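Local coordinates for catechol 2,3-dioxygenase (Pseudomonas sp. KL28, PDB 3HPY), which probably catalyses the iron-dependent extradiol cleavage of catechol by dioxygen to 2-hydroxy-6-oxohexa-2,4-dienoate, and works as a homotetramer, at residues L7-A12 with S197-D202; Y26-G31 with R143-A148; P149-H154 with S218-S223; G253-A258 with R265-M270. One frame throughout, in Å; residues are numbered along the deposited sequence.

From the N terminus, residues 7-12 turn a corner into strand 9-16 of the first sheet, and contact 1 brings them against the 197-202 loop, closing a long loop that takes in the first glyoxalase-type half and the start of the second. Within that loop lies contact 2, where the end of helix 19-29 meets the linker 143-148. The linker runs on into contact 3, whose strand 151-159 pairs with strand 213-220; contacts 1 and 3 cross along the chain and touch through Lys199 and Asp153. Contact 4, a hairpin of strands 254-259 and 265-270, follows and joins contact 3 in one sheet. Contacts 3 and 4 supply iron ligands; contacts 1, 3 and 4 reach 4-methylcatechol.

Contact 1: residues L7-A12 with S197-D202; sequences LRPGHA and SHKVHD. With MCT (4-methylcatechol), chain J.
Pro9 lays the CD-CG edge of its ring across the side chain of Asp202, the two crossing at about a right angle. Its CD comes within 3.3 Å of Asp202 OD1, so an apolar ring borders a buried carboxylate whose needs are met from other directions; the backbone O of Asp202, 3.4 Å from Pro9 CG, has no polar partner in the model. Asp202 OD2 receives the hydroxyl of Ser197 OG at 3.0 Å on its syn lone pair. Lys199, its chain bent at chi3 (58°), brings NZ to 3.1 Å from Asp202 OD1 in a salt bridge from above the carboxylate plane; the same ammonium also bonds Asp153 O. Ser197 OG in turn accepts from Lys199 N, closing an ST turn. A water donates to Leu7 O and to Asp202 OD1, at 2.7 Å from each, and bridges the two segments. Next to Asp202, His201 NE2 makes a weak hydrogen bond of 3.2 Å to O4 of 4-methylcatechol, so the loop adjoins the substrate pocket. Pro9 also packs on Phe69, Phe71 and Leu152: the contact lies where strands 9-16 and 65-73 of the first sheet meet strand 151-159 and loop 196-202 of the second.

Contact 2: residues Y26-G31 with R143-A148; sequences YRNVLG and REHGIA
Two backbone hydrogen bonds fasten the linker to the end of the helix. Ile147 N gives a nearly straight bond (172°) to Val29 O at 2.9 Å, lying in the carbonyl plane, whereas Ala148 N reaches Leu30 O at 2.8 Å from above the plane and along a more bent path. The successive carbonyls of Val29 and Leu30 thus find donors in the passing chain. Gly31 leaves the helix with positive phi (78°), and its CA touches His145 O at 3.2 Å in a CA-H...O contact; with Gly146 close by, a pair of glycines lets the backbones approach where a CB on either would clash. Outward from this, His145 holds CG anti to its backbone N (chi1 -178°), which sends the imidazole alongside Asn28, their amide and ring planes nearly perpendicular, with NE2 2.9 Å from Arg27 O. On the buried flank Ile147 rests CG1 3.3 Å from Val29 O, and its CD1 meets Leu30 CD1 at 4.0 Å, the two side chains crossing obliquely. Ile147 continues onto Ala230 and Ile233 of helix 224-236, and Leu30 onto Phe266 of strand 265-270, so the linker between the two halves is wedged between helix 19-29 and the second-half helix 224-236.

Contact 3: residues P149-H154 with S218-S223; sequences PIQLDH and SFLLES. With FE (Fe (III) ion), chain I; MCT (4-methylcatechol), chain J.
His154 has its CG in the crowded position between backbone N and carbonyl carbon (chi1 61°), and Asp153 has its own anti to N (chi1 -158°), which sets the carboxylate carbon at the edge of the imidazole, in its plane. His154 ND1 donates to the anti lone pair of Asp153 OD2 at 2.7 Å, close to the ring plane, which fixes the rotation of the imidazole and points NE2 at the iron, 2.4 Å away. Such a carboxylate would probably make the histidine a better donor to the metal. Gln151 NE2 bonds the other oxygen, Asp153 OD1, steadying this second shell. Over one face of the ring sits Ser218 CB, 3.4 Å from the centroid in a CH-pi contact, while Ser218 OG turns to the iron ligand Glu267. Asp153 and His154 both face Ser218, a classic beta bulge: Asp153 N donates to Ser218 O and Ser218 N to His154 O. At the other end, Ile150 N gives a straight bond to Leu220 O at 2.8 Å, and Pro149 CB packs against Phe219 CB at 3.4 Å. Strand 213-220 lies between strands 151-159 and 265-270 in the sheet, and Leu221 packs against Val227 and Ala230 of helix 224-236.

Contact 4: residues G253-A258 with R265-M270; sequences GCTIYA and RFETFM. With FE (Fe (III) ion), chain I; MCT (4-methylcatechol), chain J.
Glu267 leaves the strand with CB at the edge of the Tyr257 ring, 3.6 Å from Tyr257 CE1. The chain then runs extended, CG anti to the backbone N (chi1 170°) and also 3.6 Å from Tyr257 CE1, to a carboxylate whose two oxygens have different tasks. OE1 binds the iron at 2.1 Å and takes a hydrogen bond from Ser218 OG, which probably holds the carboxylate in one rotation; the hydroxyl of Thr255, its position less certain, appears to donate to OE2, which lies 3.3 Å from Tyr257 CE1. Tyr257 runs beside it, ring and carboxylate planes 46° apart, and its OH donates to O3 of 4-methylcatechol at 2.7 Å. Arg265 CD lies over one face of the Tyr257 ring, toward the rim, 4.0 Å above its plane, while its guanidinium reaches Asp242 and His215 O. On the face bearing Ala258, Phe266 and Thr268, Ala258 CB meets Phe266 CZ at 3.5 Å, beside a backbone bond of 3.0 Å from Phe266 N to Ala258 O. With His154 and His216, Glu267 completes the two-histidine, one-carboxylate facial triad characteristic of extradiol dioxygenases, its carboxylate supplied by a beta hairpin of the glyoxalase-type fold, its histidines by strands 151-159 and 213-220.

Contact 1: residues L7-A12 with S197-D202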
# COMPACT_ATOMS: atom_id res chain seq x y z
N LEU C 7 -0.88 29.86 8.88
CA LEU C 7 -0.32 28.52 9.01
C LEU C 7 -1.04 27.41 8.27
O LEU C 7 -0.42 26.66 7.51
CB LEU C 7 -0.25 28.14 10.50
CG LEU C 7 0.56 29.04 11.44
CD1 LEU C 7 0.52 28.47 12.85
CD2 LEU C 7 1.99 29.15 10.94
N ARG C 8 -2.34 27.30 8.49
CA ARG C 8 -3.11 26.21 7.90
C ARG C 8 -4.62 26.47 7.92
O ARG C 8 -5.09 27.42 8.56
CB ARG C 8 -2.83 24.93 8.71
CG ARG C 8 -2.81 25.16 10.27
CD ARG C 8 -3.32 23.93 11.05
NE ARG C 8 -3.59 24.08 12.49
CZ ARG C 8 -2.74 24.57 13.40
NH1 ARG C 8 -1.53 24.99 13.06
NH2 ARG C 8 -3.07 24.58 14.69
N PRO C 9 -5.39 25.65 7.18
CA PRO C 9 -6.84 25.84 7.19
C PRO C 9 -7.24 25.50 8.63
O PRO C 9 -6.81 24.46 9.15
CB PRO C 9 -7.33 24.77 6.22
CG PRO C 9 -6.22 24.68 5.22
CD PRO C 9 -4.95 24.84 6.03
N GLY C 10 -8.04 26.36 9.27
CA GLY C 10 -8.43 26.10 10.64
C GLY C 10 -9.80 25.46 10.83
O GLY C 10 -9.96 24.60 11.69
N HIS C 11 -10.77 25.86 10.02
CA HIS C 11 -12.10 25.29 10.14
C HIS C 11 -13.02 25.63 8.97
O HIS C 11 -12.81 26.63 8.27
CB HIS C 11 -12.73 25.76 11.47
CG HIS C 11 -12.86 27.24 11.59
ND1 HIS C 11 -12.75 27.90 12.80
CD2 HIS C 11 -13.13 28.20 10.67
CE1 HIS C 11 -12.94 29.19 12.61
NE2 HIS C 11 -13.17 29.40 11.33
N ALA C 12 -14.03 24.80 8.76
CA ALA C 12 -15.00 25.03 7.70
C ALA C 12 -16.41 24.99 8.28
O ALA C 12 -16.82 23.97 8.82
CB ALA C 12 -14.86 23.97 6.61
N SER C 197 2.29 27.19 2.87
CA SER C 197 3.17 26.26 3.57
C SER C 197 3.94 25.46 2.51
O SER C 197 4.22 25.99 1.44
CB SER C 197 2.31 25.32 4.40
OG SER C 197 1.44 24.57 3.55
N HIS C 198 4.31 24.21 2.80
CA HIS C 198 4.97 23.41 1.77
C HIS C 198 4.06 22.26 1.30
O HIS C 198 4.52 21.25 0.75
CB HIS C 198 6.36 22.89 2.19
CG HIS C 198 6.37 22.01 3.40
ND1 HIS C 198 6.77 22.46 4.64
CD2 HIS C 198 6.03 20.71 3.56
CE1 HIS C 198 6.67 21.47 5.52
NE2 HIS C 198 6.22 20.40 4.89
N LYS C 199 2.76 22.44 1.49
CA LYS C 199 1.77 21.46 1.04
C LYS C 199 1.42 21.87 -0.41
O LYS C 199 1.61 23.04 -0.78
CB LYS C 199 0.49 21.53 1.89
CG LYS C 199 0.64 21.05 3.33
CD LYS C 199 -0.54 21.48 4.21
CE LYS C 199 -1.86 20.97 3.67
NZ LYS C 199 -3.03 21.54 4.38
N VAL C 200 0.94 20.93 -1.21
CA VAL C 200 0.57 21.23 -2.60
C VAL C 200 -0.45 22.37 -2.65
O VAL C 200 -0.48 23.14 -3.61
CB VAL C 200 -0.00 19.99 -3.32
CG1 VAL C 200 1.12 19.21 -3.97
CG2 VAL C 200 -0.75 19.11 -2.33
N HIS C 201 -1.30 22.46 -1.63
CA HIS C 201 -2.26 23.56 -1.52
C HIS C 201 -3.08 23.52 -0.24
O HIS C 201 -3.44 22.45 0.28
CB HIS C 201 -3.21 23.60 -2.72
CG HIS C 201 -4.16 22.44 -2.78
ND1 HIS C 201 -3.77 21.15 -2.51
CD2 HIS C 201 -5.47 22.38 -3.11
CE1 HIS C 201 -4.80 20.34 -2.69
NE2 HIS C 201 -5.84 21.06 -3.05
N ASP C 202 -3.38 24.70 0.28
CA ASP C 202 -4.18 24.82 1.48
C ASP C 202 -5.59 25.25 1.07
O ASP C 202 -6.54 25.10 1.83
CB ASP C 202 -3.54 25.84 2.42
CG ASP C 202 -2.27 25.31 3.06
OD1 ASP C 202 -2.37 24.56 4.06
OD2 ASP C 202 -1.18 25.61 2.54
C1 MCT J . -8.06 19.09 -7.99
C2 MCT J . -9.16 19.24 -7.13
C3 MCT J . -8.98 19.02 -5.74
O3 MCT J . -10.03 19.15 -4.92
C4 MCT J . -7.71 18.66 -5.21
O4 MCT J . -7.57 18.45 -3.87
C5 MCT J . -6.60 18.51 -6.09
C6 MCT J . -6.78 18.73 -7.47
C MCT J . -8.23 19.32 -9.46
O HOH W 1 -0.57 24.38 6.11

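Contact 2: residues Y26-G31 with R143-A148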
# COMPACT_ATOMS: atom_id res chain seq x y z
N TYR C 26 -20.97 12.54 9.65
CA TYR C 26 -19.63 13.04 9.91
C TYR C 26 -18.94 12.40 11.10
O TYR C 26 -17.72 12.49 11.23
CB TYR C 26 -19.66 14.56 10.09
CG TYR C 26 -19.78 15.31 8.78
CD1 TYR C 26 -18.73 15.29 7.85
CD2 TYR C 26 -20.94 16.01 8.44
CE1 TYR C 26 -18.84 15.94 6.62
CE2 TYR C 26 -21.05 16.67 7.22
CZ TYR C 26 -20.00 16.63 6.31
OH TYR C 26 -20.09 17.29 5.11
N ARG C 27 -19.69 11.75 11.97
CA ARG C 27 -19.06 11.14 13.13
C ARG C 27 -18.82 9.64 12.98
O ARG C 27 -17.75 9.14 13.32
CB ARG C 27 -19.89 11.40 14.39
CG ARG C 27 -19.04 11.55 15.63
CD ARG C 27 -19.60 10.80 16.81
NE ARG C 27 -20.86 11.35 17.28
CZ ARG C 27 -21.44 11.00 18.42
NH1 ARG C 27 -20.86 10.09 19.20
NH2 ARG C 27 -22.60 11.54 18.78
N ASN C 28 -19.82 8.94 12.45
CA ASN C 28 -19.75 7.49 12.29
C ASN C 28 -19.30 7.03 10.91
O ASN C 28 -18.83 5.90 10.75
CB ASN C 28 -21.11 6.89 12.62
CG ASN C 28 -21.53 7.18 14.04
OD1 ASN C 28 -22.72 7.26 14.34
ND2 ASN C 28 -20.55 7.34 14.92
N VAL C 29 -19.44 7.89 9.91
CA VAL C 29 -19.02 7.55 8.56
C VAL C 29 -17.68 8.19 8.23
O VAL C 29 -16.71 7.48 7.97
CB VAL C 29 -20.04 8.01 7.51
CG1 VAL C 29 -19.54 7.64 6.11
CG2 VAL C 29 -21.39 7.38 7.78
N LEU C 30 -17.61 9.52 8.22
CA LEU C 30 -16.34 10.18 7.91
C LEU C 30 -15.35 9.98 9.04
O LEU C 30 -14.15 10.13 8.85
CB LEU C 30 -16.55 11.68 7.66
CG LEU C 30 -15.28 12.43 7.21
CD1 LEU C 30 -14.71 11.76 5.97
CD2 LEU C 30 -15.62 13.88 6.93
N GLY C 31 -15.85 9.66 10.23
CA GLY C 31 -14.96 9.43 11.35
C GLY C 31 -14.38 10.65 12.05
O GLY C 31 -13.27 10.59 12.58
N ARG C 143 -8.36 5.93 14.72
CA ARG C 143 -7.95 5.77 13.32
C ARG C 143 -8.81 4.78 12.55
O ARG C 143 -8.83 4.79 11.32
CB ARG C 143 -6.49 5.32 13.24
CG ARG C 143 -5.90 5.38 11.84
CD ARG C 143 -4.48 4.80 11.76
NE ARG C 143 -4.45 3.34 11.89
CZ ARG C 143 -3.43 2.58 11.49
NH1 ARG C 143 -2.37 3.14 10.93
NH2 ARG C 143 -3.49 1.26 11.64
N GLU C 144 -9.52 3.93 13.27
CA GLU C 144 -10.34 2.92 12.62
C GLU C 144 -11.82 3.20 12.72
O GLU C 144 -12.64 2.39 12.29
CB GLU C 144 -10.01 1.55 13.21
CG GLU C 144 -8.52 1.26 13.20
CD GLU C 144 -8.18 -0.08 13.80
OE1 GLU C 144 -8.41 -1.11 13.14
OE2 GLU C 144 -7.69 -0.11 14.95
N HIS C 145 -12.17 4.34 13.30
CA HIS C 145 -13.58 4.70 13.46
C HIS C 145 -14.01 5.41 12.18
O HIS C 145 -13.71 6.58 11.97
CB HIS C 145 -13.76 5.63 14.66
CG HIS C 145 -15.18 6.02 14.91
ND1 HIS C 145 -16.12 5.12 15.37
CD2 HIS C 145 -15.81 7.21 14.80
CE1 HIS C 145 -17.28 5.75 15.53
NE2 HIS C 145 -17.11 7.01 15.19
N GLY C 146 -14.73 4.68 11.34
CA GLY C 146 -15.16 5.26 10.08
C GLY C 146 -13.91 5.55 9.26
O GLY C 146 -12.85 4.99 9.53
N ILE C 147 -14.04 6.41 8.26
CA ILE C 147 -12.91 6.75 7.40
C ILE C 147 -11.77 7.34 8.24
O ILE C 147 -10.60 7.01 8.04
CB ILE C 147 -13.36 7.76 6.32
CG1 ILE C 147 -14.54 7.15 5.55
CG2 ILE C 147 -12.22 8.08 5.37
CD1 ILE C 147 -15.15 8.07 4.51
N ALA C 148 -12.15 8.21 9.17
CA ALA C 148 -11.23 8.85 10.12
C ALA C 148 -10.03 9.57 9.50
O ALA C 148 -8.90 9.15 9.67
CB ALA C 148 -10.76 7.82 11.14

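Contact 3: residues P149-H154 with S218-S223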
# COMPACT_ATOMS: atom_id res chain seq x y z
N PRO C 149 -10.27 10.69 8.80
CA PRO C 149 -9.15 11.41 8.19
C PRO C 149 -8.21 12.03 9.22
O PRO C 149 -8.55 12.10 10.41
CB PRO C 149 -9.85 12.45 7.32
CG PRO C 149 -11.09 12.76 8.13
CD PRO C 149 -11.55 11.40 8.58
N ILE C 150 -7.04 12.47 8.76
CA ILE C 150 -6.00 13.04 9.61
C ILE C 150 -6.02 14.56 9.82
O ILE C 150 -5.58 15.05 10.85
CB ILE C 150 -4.60 12.63 9.09
CG1 ILE C 150 -4.33 11.16 9.42
CG2 ILE C 150 -3.51 13.49 9.71
CD1 ILE C 150 -5.25 10.18 8.71
N GLN C 151 -6.51 15.31 8.83
CA GLN C 151 -6.60 16.76 8.96
C GLN C 151 -7.49 17.38 7.89
O GLN C 151 -7.77 16.76 6.87
CB GLN C 151 -5.21 17.42 8.85
CG GLN C 151 -4.47 17.18 7.54
CD GLN C 151 -3.21 18.03 7.38
OE1 GLN C 151 -2.48 18.27 8.35
NE2 GLN C 151 -2.94 18.48 6.16
N LEU C 152 -7.97 18.60 8.16
CA LEU C 152 -8.76 19.34 7.19
C LEU C 152 -7.63 19.84 6.28
O LEU C 152 -6.86 20.71 6.68
CB LEU C 152 -9.47 20.52 7.87
CG LEU C 152 -10.12 21.58 6.96
CD1 LEU C 152 -11.35 20.98 6.29
CD2 LEU C 152 -10.52 22.82 7.78
N ASP C 153 -7.51 19.27 5.09
CA ASP C 153 -6.43 19.64 4.18
C ASP C 153 -6.63 20.96 3.45
O ASP C 153 -5.69 21.74 3.30
CB ASP C 153 -6.22 18.55 3.13
CG ASP C 153 -4.84 18.61 2.52
OD1 ASP C 153 -3.88 18.23 3.23
OD2 ASP C 153 -4.73 19.03 1.35
N HIS C 154 -7.85 21.18 2.98
CA HIS C 154 -8.18 22.39 2.24
C HIS C 154 -9.64 22.33 1.81
O HIS C 154 -10.42 21.52 2.30
CB HIS C 154 -7.34 22.48 0.97
CG HIS C 154 -7.54 21.34 0.03
ND1 HIS C 154 -6.90 20.12 0.18
CD2 HIS C 154 -8.29 21.23 -1.10
CE1 HIS C 154 -7.25 19.32 -0.81
NE2 HIS C 154 -8.09 19.97 -1.60
N SER C 218 -11.80 19.30 1.83
CA SER C 218 -11.01 18.08 1.73
C SER C 218 -10.32 17.60 2.99
O SER C 218 -9.83 18.40 3.80
CB SER C 218 -9.96 18.24 0.63
OG SER C 218 -9.20 17.05 0.53
N PHE C 219 -10.26 16.28 3.13
CA PHE C 219 -9.66 15.64 4.29
C PHE C 219 -8.48 14.76 3.87
O PHE C 219 -8.54 14.03 2.88
CB PHE C 219 -10.71 14.81 5.03
CG PHE C 219 -11.86 15.64 5.57
CD1 PHE C 219 -12.90 16.03 4.74
CD2 PHE C 219 -11.86 16.06 6.89
CE1 PHE C 219 -13.93 16.83 5.21
CE2 PHE C 219 -12.88 16.86 7.39
CZ PHE C 219 -13.93 17.25 6.55
N LEU C 220 -7.40 14.85 4.64
CA LEU C 220 -6.19 14.09 4.34
C LEU C 220 -6.24 12.66 4.84
O LEU C 220 -6.72 12.39 5.93
CB LEU C 220 -4.97 14.81 4.94
CG LEU C 220 -3.58 14.23 4.63
CD1 LEU C 220 -3.33 14.27 3.14
CD2 LEU C 220 -2.51 15.04 5.37
N LEU C 221 -5.75 11.73 4.01
CA LEU C 221 -5.68 10.32 4.36
C LEU C 221 -4.20 9.92 4.42
O LEU C 221 -3.35 10.61 3.87
CB LEU C 221 -6.41 9.46 3.33
CG LEU C 221 -7.70 8.78 3.81
CD1 LEU C 221 -8.60 9.81 4.45
CD2 LEU C 221 -8.41 8.09 2.64
N GLU C 222 -3.91 8.81 5.08
CA GLU C 222 -2.54 8.33 5.26
C GLU C 222 -1.90 7.64 4.07
O GLU C 222 -0.72 7.84 3.79
CB GLU C 222 -2.47 7.39 6.46
CG GLU C 222 -2.53 8.07 7.81
CD GLU C 222 -1.16 8.53 8.28
OE1 GLU C 222 -0.51 7.76 9.02
OE2 GLU C 222 -0.73 9.64 7.89
N SER C 223 -2.66 6.81 3.37
CA SER C 223 -2.09 6.07 2.25
C SER C 223 -3.11 5.71 1.18
O SER C 223 -4.30 5.88 1.38
CB SER C 223 -1.47 4.77 2.76
OG SER C 223 -2.50 3.88 3.15
FE FE I . -9.50 18.87 -3.16
C1 MCT J . -8.06 19.09 -7.99
C2 MCT J . -9.16 19.24 -7.13
C3 MCT J . -8.98 19.02 -5.74
O3 MCT J . -10.03 19.15 -4.92
C4 MCT J . -7.71 18.66 -5.21
O4 MCT J . -7.57 18.45 -3.87
C5 MCT J . -6.60 18.51 -6.09
C6 MCT J . -6.78 18.73 -7.47
C MCT J . -8.23 19.32 -9.46

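Contact 4: residues G253-A258 with R265-M270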
# COMPACT_ATOMS: atom_id res chain seq x y z
N GLY C 253 -2.35 14.25 -6.36
CA GLY C 253 -3.05 13.72 -5.20
C GLY C 253 -4.17 12.72 -5.48
O GLY C 253 -5.13 13.03 -6.18
N CYS C 254 -4.04 11.52 -4.91
CA CYS C 254 -5.05 10.49 -5.10
C CYS C 254 -6.27 10.90 -4.31
O CYS C 254 -6.15 11.48 -3.23
CB CYS C 254 -4.53 9.15 -4.59
SG CYS C 254 -3.04 8.70 -5.42
N THR C 255 -7.46 10.58 -4.83
CA THR C 255 -8.65 11.03 -4.14
C THR C 255 -9.94 10.33 -4.53
O THR C 255 -9.99 9.50 -5.43
CB THR C 255 -8.85 12.52 -4.41
OG1 THR C 255 -9.97 13.01 -3.66
CG2 THR C 255 -9.14 12.72 -5.89
N ILE C 256 -11.00 10.73 -3.83
CA ILE C 256 -12.35 10.25 -4.07
C ILE C 256 -13.30 11.38 -3.71
O ILE C 256 -13.15 12.01 -2.66
CB ILE C 256 -12.71 9.05 -3.18
CG1 ILE C 256 -11.88 7.84 -3.56
CG2 ILE C 256 -14.21 8.76 -3.32
CD1 ILE C 256 -12.27 6.56 -2.82
N TYR C 257 -14.27 11.64 -4.57
CA TYR C 257 -15.27 12.67 -4.30
C TYR C 257 -16.59 11.99 -3.96
O TYR C 257 -17.07 11.13 -4.70
CB TYR C 257 -15.49 13.58 -5.51
CG TYR C 257 -14.44 14.65 -5.75
CD1 TYR C 257 -13.56 15.03 -4.75
CD2 TYR C 257 -14.35 15.28 -6.99
CE1 TYR C 257 -12.60 16.02 -4.97
CE2 TYR C 257 -13.41 16.26 -7.23
CZ TYR C 257 -12.53 16.63 -6.22
OH TYR C 257 -11.58 17.59 -6.48
N ALA C 258 -17.17 12.39 -2.83
CA ALA C 258 -18.44 11.84 -2.39
C ALA C 258 -19.33 12.97 -1.92
O ALA C 258 -18.89 14.11 -1.82
CB ALA C 258 -18.21 10.85 -1.26
N ARG C 265 -20.44 18.20 -1.07
CA ARG C 265 -19.37 17.34 -1.55
C ARG C 265 -18.15 17.47 -0.64
O ARG C 265 -17.79 18.58 -0.20
CB ARG C 265 -18.96 17.73 -2.97
CG ARG C 265 -17.82 16.87 -3.52
CD ARG C 265 -17.24 17.40 -4.84
NE ARG C 265 -18.14 17.25 -5.98
CZ ARG C 265 -18.72 18.27 -6.62
NH1 ARG C 265 -18.49 19.51 -6.21
NH2 ARG C 265 -19.50 18.05 -7.66
N PHE C 266 -17.52 16.35 -0.33
CA PHE C 266 -16.31 16.37 0.47
C PHE C 266 -15.29 15.50 -0.26
O PHE C 266 -15.63 14.81 -1.24
CB PHE C 266 -16.57 15.83 1.88
CG PHE C 266 -16.90 14.36 1.94
CD1 PHE C 266 -15.89 13.42 2.14
CD2 PHE C 266 -18.20 13.92 1.80
CE1 PHE C 266 -16.18 12.07 2.21
CE2 PHE C 266 -18.50 12.57 1.86
CZ PHE C 266 -17.49 11.64 2.07
N GLU C 267 -14.04 15.54 0.18
CA GLU C 267 -13.00 14.74 -0.45
C GLU C 267 -12.08 14.11 0.58
O GLU C 267 -11.82 14.69 1.65
CB GLU C 267 -12.17 15.63 -1.39
CG GLU C 267 -10.91 15.01 -1.95
CD GLU C 267 -10.00 16.04 -2.61
OE1 GLU C 267 -9.75 17.09 -1.98
OE2 GLU C 267 -9.54 15.82 -3.75
N THR C 268 -11.62 12.89 0.28
CA THR C 268 -10.67 12.17 1.12
C THR C 268 -9.50 11.90 0.18
O THR C 268 -9.64 11.13 -0.77
CB THR C 268 -11.18 10.79 1.60
OG1 THR C 268 -11.61 10.03 0.47
CG2 THR C 268 -12.30 10.93 2.60
N PHE C 269 -8.36 12.54 0.41
CA PHE C 269 -7.22 12.29 -0.46
C PHE C 269 -5.91 12.20 0.31
O PHE C 269 -5.87 12.41 1.53
CB PHE C 269 -7.11 13.38 -1.53
CG PHE C 269 -6.23 14.52 -1.14
CD1 PHE C 269 -6.60 15.38 -0.12
CD2 PHE C 269 -5.00 14.71 -1.77
CE1 PHE C 269 -5.76 16.42 0.27
CE2 PHE C 269 -4.15 15.75 -1.37
CZ PHE C 269 -4.53 16.60 -0.35
N MET C 270 -4.84 11.86 -0.42
CA MET C 270 -3.50 11.77 0.14
C MET C 270 -2.46 11.87 -0.98
O MET C 270 -2.78 11.66 -2.16
CB MET C 270 -3.33 10.49 0.98
CG MET C 270 -3.29 9.17 0.23
SD MET C 270 -1.71 8.93 -0.61
CE MET C 270 -0.57 8.98 0.77
FE FE I . -9.50 18.87 -3.16
C1 MCT J . -8.06 19.09 -7.99
C2 MCT J . -9.16 19.24 -7.13
C3 MCT J . -8.98 19.02 -5.74
O3 MCT J . -10.03 19.15 -4.92
C4 MCT J . -7.71 18.66 -5.21
O4 MCT J . -7.57 18.45 -3.87
C5 MCT J . -6.60 18.51 -6.09
C6 MCT J . -6.78 18.73 -7.47
C MCT J . -8.23 19.32 -9.46